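Local coordinates for type III restriction-modification enzyme EcoP15I Res subunit (Escherichia coli, PDB 4ZCF), which cleaves DNA 25-27 base pairs downstream of a recognition site, as the restriction subunit of an ATP-dependent type III restriction-modification complex with Mod, at residues C[108-120]-C[180-192]. Numbering follows the deposited sequence.
Sequences NKFIIIVPTLSIK and YIHVLVINSGMIN. With AMP (adenosine monophosphate), chain H; nucleotides of chain E.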
loop_
_atom_site.group_PDB
_atom_site.type_symbol
_atom_site.label_atom_id
_atom_site.label_comp_id
_atom_site.label_asym_id
_atom_site.label_seq_id
_atom_site.Cartn_x
_atom_site.Cartn_y
_atom_site.Cartn_z
ATOM N N ASN C 108 -11.917 17.688 16.749
ATOM C CA ASN C 108 -11.509 16.307 16.484
ATOM C C ASN C 108 -10.282 16.143 15.573
ATOM O O ASN C 108 -9.901 15.014 15.252
ATOM C CB ASN C 108 -12.716 15.482 15.985
ATOM C CG ASN C 108 -13.215 15.862 14.615
ATOM O OD1 ASN C 108 -13.498 17.032 14.326
ATOM N ND2 ASN C 108 -13.383 14.861 13.756
ATOM N N LYS C 109 -9.685 17.266 15.147
ATOM C CA LYS C 109 -8.530 17.285 14.262
ATOM C C LYS C 109 -7.443 18.213 14.786
ATOM O O LYS C 109 -7.668 19.410 14.973
ATOM C CB LYS C 109 -8.946 17.571 12.809
ATOM C CG LYS C 109 -9.513 16.322 12.141
ATOM C CD LYS C 109 -9.728 16.454 10.669
ATOM C CE LYS C 109 -10.573 15.293 10.209
ATOM N NZ LYS C 109 -10.850 15.363 8.740
ATOM N N PHE C 110 -6.279 17.620 15.102
ATOM C CA PHE C 110 -5.131 18.299 15.705
ATOM C C PHE C 110 -3.836 17.942 14.973
ATOM O O PHE C 110 -3.658 16.797 14.556
ATOM C CB PHE C 110 -4.991 17.886 17.195
ATOM C CG PHE C 110 -6.236 18.001 18.050
ATOM C CD1 PHE C 110 -7.181 16.980 18.076
ATOM C CD2 PHE C 110 -6.431 19.097 18.875
ATOM C CE1 PHE C 110 -8.345 17.098 18.852
ATOM C CE2 PHE C 110 -7.585 19.206 19.666
ATOM C CZ PHE C 110 -8.532 18.206 19.650
ATOM N N ILE C 111 -2.924 18.915 14.858
ATOM C CA ILE C 111 -1.599 18.714 14.270
ATOM C C ILE C 111 -0.560 18.807 15.417
ATOM O O ILE C 111 -0.510 19.834 16.105
ATOM C CB ILE C 111 -1.275 19.656 13.057
ATOM C CG1 ILE C 111 -2.405 19.615 11.992
ATOM C CG2 ILE C 111 0.080 19.272 12.433
ATOM C CD1 ILE C 111 -2.278 20.634 10.755
ATOM N N ILE C 112 0.210 17.716 15.655
ATOM C CA ILE C 112 1.281 17.683 16.657
ATOM C C ILE C 112 2.561 17.965 15.889
ATOM O O ILE C 112 2.995 17.110 15.097
ATOM C CB ILE C 112 1.416 16.337 17.443
ATOM C CG1 ILE C 112 0.173 16.030 18.282
ATOM C CG2 ILE C 112 2.685 16.339 18.326
ATOM C CD1 ILE C 112 0.130 14.586 18.772
ATOM N N ILE C 113 3.166 19.149 16.116
ATOM C CA ILE C 113 4.398 19.503 15.433
ATOM C C ILE C 113 5.632 19.242 16.322
ATOM O O ILE C 113 5.720 19.739 17.451
ATOM C CB ILE C 113 4.333 20.861 14.695
ATOM C CG1 ILE C 113 3.043 20.923 13.838
ATOM C CG2 ILE C 113 5.602 21.074 13.824
ATOM C CD1 ILE C 113 2.757 22.176 13.047
ATOM N N VAL C 114 6.526 18.361 15.833
ATOM C CA VAL C 114 7.718 17.921 16.560
ATOM C C VAL C 114 8.989 18.381 15.832
ATOM O O VAL C 114 8.919 18.610 14.633
ATOM C CB VAL C 114 7.702 16.400 16.957
ATOM C CG1 VAL C 114 6.542 16.080 17.906
ATOM C CG2 VAL C 114 7.693 15.478 15.737
ATOM N N PRO C 115 10.125 18.647 16.506
ATOM C CA PRO C 115 11.276 19.187 15.767
ATOM C C PRO C 115 12.305 18.164 15.268
ATOM O O PRO C 115 13.203 18.526 14.486
ATOM C CB PRO C 115 11.925 20.099 16.807
ATOM C CG PRO C 115 11.631 19.421 18.136
ATOM C CD PRO C 115 10.414 18.552 17.958
ATOM N N THR C 116 12.186 16.901 15.747
ATOM C CA THR C 116 13.158 15.819 15.616
ATOM C C THR C 116 12.533 14.437 15.345
ATOM O O THR C 116 11.390 14.199 15.731
ATOM C CB THR C 116 14.060 15.930 16.878
ATOM O OG1 THR C 116 15.323 16.529 16.563
ATOM C CG2 THR C 116 14.192 14.670 17.668
ATOM N N LEU C 117 13.283 13.535 14.667
ATOM C CA LEU C 117 12.818 12.177 14.372
ATOM C C LEU C 117 12.673 11.316 15.619
ATOM O O LEU C 117 11.761 10.485 15.666
ATOM C CB LEU C 117 13.713 11.468 13.357
ATOM C CG LEU C 117 13.681 11.972 11.925
ATOM C CD1 LEU C 117 14.741 11.270 11.103
ATOM C CD2 LEU C 117 12.278 11.856 11.297
ATOM N N SER C 118 13.561 11.509 16.620
ATOM C CA SER C 118 13.537 10.780 17.895
ATOM C C SER C 118 12.292 11.155 18.722
ATOM O O SER C 118 11.675 10.286 19.345
ATOM C CB SER C 118 14.795 11.066 18.704
ATOM O OG SER C 118 15.981 10.945 17.937
ATOM N N ILE C 119 11.937 12.444 18.738
ATOM C CA ILE C 119 10.735 12.930 19.405
ATOM C C ILE C 119 9.521 12.418 18.590
ATOM O O ILE C 119 8.544 11.982 19.191
ATOM C CB ILE C 119 10.745 14.479 19.611
ATOM C CG1 ILE C 119 11.918 14.925 20.519
ATOM C CG2 ILE C 119 9.401 14.982 20.163
ATOM C CD1 ILE C 119 12.172 16.511 20.562
ATOM N N LYS C 120 9.616 12.399 17.241
ATOM C CA LYS C 120 8.544 11.866 16.383
ATOM C C LYS C 120 8.317 10.390 16.675
ATOM O O LYS C 120 7.183 9.995 16.859
ATOM C CB LYS C 120 8.850 12.075 14.883
ATOM C CG LYS C 120 7.619 11.913 13.982
ATOM C CD LYS C 120 7.883 12.373 12.558
ATOM C CE LYS C 120 8.260 11.246 11.630
ATOM N NZ LYS C 120 8.442 11.735 10.238
ATOM N N TYR C 180 -13.968 9.057 17.507
ATOM C CA TYR C 180 -12.598 9.275 17.041
ATOM C C TYR C 180 -12.099 10.699 17.035
ATOM O O TYR C 180 -12.752 11.596 16.497
ATOM C CB TYR C 180 -12.355 8.678 15.641
ATOM C CG TYR C 180 -13.023 7.352 15.354
ATOM C CD1 TYR C 180 -12.712 6.218 16.098
ATOM C CD2 TYR C 180 -13.890 7.208 14.275
ATOM C CE1 TYR C 180 -13.318 4.989 15.831
ATOM C CE2 TYR C 180 -14.472 5.976 13.973
ATOM C CZ TYR C 180 -14.190 4.869 14.760
ATOM O OH TYR C 180 -14.769 3.652 14.476
ATOM N N ILE C 181 -10.882 10.868 17.550
ATOM C CA ILE C 181 -10.090 12.090 17.514
ATOM C C ILE C 181 -8.992 11.759 16.480
ATOM O O ILE C 181 -8.417 10.667 16.530
ATOM C CB ILE C 181 -9.507 12.450 18.912
ATOM C CG1 ILE C 181 -10.619 12.924 19.858
ATOM C CG2 ILE C 181 -8.423 13.516 18.804
ATOM C CD1 ILE C 181 -10.370 12.609 21.289
ATOM N N HIS C 182 -8.749 12.669 15.521
ATOM C CA HIS C 182 -7.766 12.476 14.452
ATOM C C HIS C 182 -6.519 13.329 14.700
ATOM O O HIS C 182 -6.624 14.546 14.840
ATOM C CB HIS C 182 -8.397 12.760 13.070
ATOM C CG HIS C 182 -9.660 11.988 12.815
ATOM N ND1 HIS C 182 -9.631 10.646 12.472
ATOM C CD2 HIS C 182 -10.952 12.396 12.870
ATOM C CE1 HIS C 182 -10.897 10.279 12.347
ATOM N NE2 HIS C 182 -11.729 11.301 12.565
ATOM N N VAL C 183 -5.343 12.699 14.758
ATOM C CA VAL C 183 -4.109 13.439 15.030
ATOM C C VAL C 183 -2.937 13.260 14.028
ATOM O O VAL C 183 -2.485 12.142 13.776
ATOM C CB VAL C 183 -3.700 13.382 16.534
ATOM C CG1 VAL C 183 -3.299 11.981 16.970
ATOM C CG2 VAL C 183 -2.603 14.381 16.844
ATOM N N LEU C 184 -2.466 14.379 13.469
ATOM C CA LEU C 184 -1.343 14.430 12.542
ATOM C C LEU C 184 -0.021 14.708 13.249
ATOM O O LEU C 184 0.200 15.816 13.735
ATOM C CB LEU C 184 -1.570 15.449 11.416
ATOM C CG LEU C 184 -0.581 15.354 10.246
ATOM C CD1 LEU C 184 -0.932 14.217 9.316
ATOM C CD2 LEU C 184 -0.538 16.640 9.462
ATOM N N VAL C 185 0.861 13.715 13.285
ATOM C CA VAL C 185 2.198 13.879 13.854
ATOM C C VAL C 185 3.171 14.156 12.675
ATOM O O VAL C 185 3.243 13.366 11.729
ATOM C CB VAL C 185 2.636 12.681 14.732
ATOM C CG1 VAL C 185 3.896 13.014 15.529
ATOM C CG2 VAL C 185 1.505 12.242 15.662
ATOM N N ILE C 186 3.865 15.313 12.725
ATOM C CA ILE C 186 4.802 15.813 11.697
ATOM C C ILE C 186 6.033 16.479 12.346
ATOM O O ILE C 186 5.900 17.180 13.351
ATOM C CB ILE C 186 4.062 16.785 10.706
ATOM C CG1 ILE C 186 4.935 17.139 9.481
ATOM C CG2 ILE C 186 3.531 18.049 11.426
ATOM C CD1 ILE C 186 4.172 17.675 8.266
ATOM N N ASN C 187 7.217 16.249 11.765
ATOM C CA ASN C 187 8.485 16.829 12.214
ATOM C C ASN C 187 8.814 18.088 11.398
ATOM O O ASN C 187 8.064 18.417 10.486
ATOM C CB ASN C 187 9.624 15.799 12.212
ATOM C CG ASN C 187 9.954 15.225 10.860
ATOM O OD1 ASN C 187 9.093 14.658 10.169
ATOM N ND2 ASN C 187 11.214 15.356 10.462
ATOM N N SER C 188 9.865 18.829 11.780
ATOM C CA SER C 188 10.286 20.080 11.132
ATOM C C SER C 188 10.747 19.908 9.686
ATOM O O SER C 188 10.430 20.762 8.842
ATOM C CB SER C 188 11.382 20.757 11.943
ATOM O OG SER C 188 10.877 21.103 13.216
ATOM N N GLY C 189 11.498 18.825 9.428
ATOM C CA GLY C 189 12.005 18.467 8.107
ATOM C C GLY C 189 10.901 18.286 7.083
ATOM O O GLY C 189 11.079 18.635 5.908
ATOM N N MET C 190 9.740 17.772 7.529
ATOM C CA MET C 190 8.574 17.546 6.677
ATOM C C MET C 190 7.730 18.789 6.488
ATOM O O MET C 190 7.173 18.979 5.402
ATOM C CB MET C 190 7.745 16.329 7.125
ATOM C CG MET C 190 8.423 14.969 6.827
ATOM S SD MET C 190 9.054 14.755 5.127
ATOM C CE MET C 190 7.538 14.816 4.172
ATOM N N ILE C 191 7.667 19.664 7.517
ATOM C CA ILE C 191 6.978 20.952 7.439
ATOM C C ILE C 191 7.698 21.801 6.342
ATOM O O ILE C 191 7.038 22.432 5.505
ATOM C CB ILE C 191 6.996 21.622 8.856
ATOM C CG1 ILE C 191 6.014 20.944 9.841
ATOM C CG2 ILE C 191 6.791 23.154 8.823
ATOM C CD1 ILE C 191 4.509 21.324 9.727
ATOM N N ASN C 192 9.056 21.737 6.328
ATOM C CA ASN C 192 9.947 22.452 5.409
ATOM C C ASN C 192 10.170 21.818 4.040
ATOM O O ASN C 192 10.863 22.410 3.216
ATOM C CB ASN C 192 11.273 22.766 6.092
ATOM C CG ASN C 192 11.126 23.739 7.229
ATOM O OD1 ASN C 192 10.157 24.509 7.299
ATOM N ND2 ASN C 192 12.068 23.700 8.162
HETATM P P AMP H . 8.761 14.356 24.159
HETATM O O1P AMP H . 9.890 15.127 23.587
HETATM O O2P AMP H . 8.233 15.254 25.216
HETATM O O3P AMP H . 7.712 14.393 23.109
HETATM O "O5'" AMP H . 9.140 12.875 24.615
HETATM C "C5'" AMP H . 8.920 12.456 25.950
HETATM C "C4'" AMP H . 8.540 11.012 26.024
HETATM O "O4'" AMP H . 8.300 10.618 27.403
HETATM C "C3'" AMP H . 7.258 10.770 25.306
HETATM O "O3'" AMP H . 7.545 10.391 23.960
HETATM C "C2'" AMP H . 6.555 9.722 26.069
HETATM O "O2'" AMP H . 6.862 8.420 25.548
HETATM C "C1'" AMP H . 7.093 9.805 27.461
HETATM N N9 AMP H . 6.173 10.293 28.409
HETATM C C8 AMP H . 5.725 11.533 28.409
HETATM N N7 AMP H . 4.885 11.715 29.466
HETATM C C5 AMP H . 4.878 10.442 30.198
HETATM C C6 AMP H . 4.270 9.892 31.362
HETATM N N6 AMP H . 3.391 10.670 32.159
HETATM N N1 AMP H . 4.540 8.604 31.695
HETATM C C2 AMP H . 5.345 7.842 30.967
HETATM N N3 AMP H . 5.947 8.286 29.868
HETATM C C4 AMP H . 5.766 9.555 29.431
ATOM P P DA E 5 17.039 14.091 13.062
ATOM O OP1 DA E 5 16.245 14.344 14.293
ATOM O OP2 DA E 5 17.522 12.708 12.814
ATOM O "O5'" DA E 5 16.170 14.638 11.842
ATOM C "C5'" DA E 5 16.752 14.623 10.568
ATOM C "C4'" DA E 5 15.906 15.308 9.511
ATOM O "O4'" DA E 5 16.786 16.220 8.807
ATOM C "C3'" DA E 5 15.337 14.330 8.480
ATOM O "O3'" DA E 5 13.930 14.575 8.243
ATOM C "C2'" DA E 5 16.212 14.518 7.242
ATOM C "C1'" DA E 5 16.976 15.821 7.467
ATOM N N9 DA E 5 18.406 15.789 7.111
ATOM C C8 DA E 5 19.405 14.998 7.647
ATOM N N7 DA E 5 20.576 15.167 7.075
ATOM C C5 DA E 5 20.337 16.144 6.102
ATOM C C6 DA E 5 21.151 16.771 5.119
ATOM N N6 DA E 5 22.469 16.555 5.002
ATOM N N1 DA E 5 20.595 17.738 4.338
ATOM C C2 DA E 5 19.286 17.988 4.425
ATOM N N3 DA E 5 18.438 17.456 5.304
ATOM C C4 DA E 5 19.017 16.546 6.118
ATOM P P DT E 6 12.950 13.724 7.308
ATOM O OP1 DT E 6 11.563 13.875 7.793
ATOM O OP2 DT E 6 13.475 12.363 7.101
ATOM O "O5'" DT E 6 13.096 14.451 5.912
ATOM C "C5'" DT E 6 12.952 15.831 5.647
ATOM C "C4'" DT E 6 13.231 16.113 4.172
ATOM O "O4'" DT E 6 14.649 16.235 3.916
ATOM C "C3'" DT E 6 12.717 15.050 3.211
ATOM O "O3'" DT E 6 11.893 15.678 2.262
ATOM C "C2'" DT E 6 13.963 14.372 2.638
ATOM C "C1'" DT E 6 15.019 15.459 2.796
ATOM N N1 DT E 6 16.440 15.006 2.973
ATOM C C2 DT E 6 17.421 15.658 2.263
ATOM O O2 DT E 6 17.178 16.535 1.456
ATOM N N3 DT E 6 18.704 15.233 2.522
ATOM C C4 DT E 6 19.111 14.224 3.395
ATOM O O4 DT E 6 20.309 13.925 3.511
ATOM C C5 DT E 6 18.047 13.607 4.140
ATOM C C7 DT E 6 18.376 12.529 5.137
ATOM C C6 DT E 6 16.783 14.027 3.899
#
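Lys120 and Asn187 meet beside the DNA backbone: Lys120 NZ donates to Asn187 OD1 at 3.0 Å, approaching from above the amide plane, 54° out of it. The lysine chain is kinked about its CG-CD bond (chi3 96°), and NZ also bonds to Val149 O, its stronger partner. The same amide gives its ND2 to the DNA, in a fairly straight bond to OP1 of DT6 of chain E (3.1 Å, 162° at the hydrogen). One nucleotide along, Leu117 N at the start of helix 117-128 donates to OP1 of DA5 of chain E at 3.1 Å, and Thr116 OG1 adds a weak bond to the same oxygen. The strand-to-helix junctions after two neighbouring strands thus bind consecutive phosphates, placing the DNA backbone at the C-terminal end of the parallel sheet of the helicase-like domain. Behind them, strands 109-113 and 180-186 run parallel in this central sheet of the P-loop NTPase fold. Six backbone bonds join them, from His182 N to Asn108 O through Val114 N to Ile186 O. Ser188 OG makes a weak bond to Val114 O at the strand exit. On the sheet face towards helix 90-105, the Ile112 side chain crosses Val183 at an angle, CD1 to CG2 3.4 Å, and Phe110 CE1 meets Ile181 CG2 at 3.6 Å. The other face carries Ile111, Ile113 and Ile186, whose CG2 lies 3.8 Å from both Ile111 CG2 and Ile113 CG1; beyond them Ile191 of the short helix 188-191 crosses Ile113 at about a right angle. Farther along this face the extended Lys109 chain passes the His182 ring, whose ND1 and NE2 bond to Tyr147 OH and Ser174 O. From helix 117-128, Ile119 rests against the AMP phosphate with CG2.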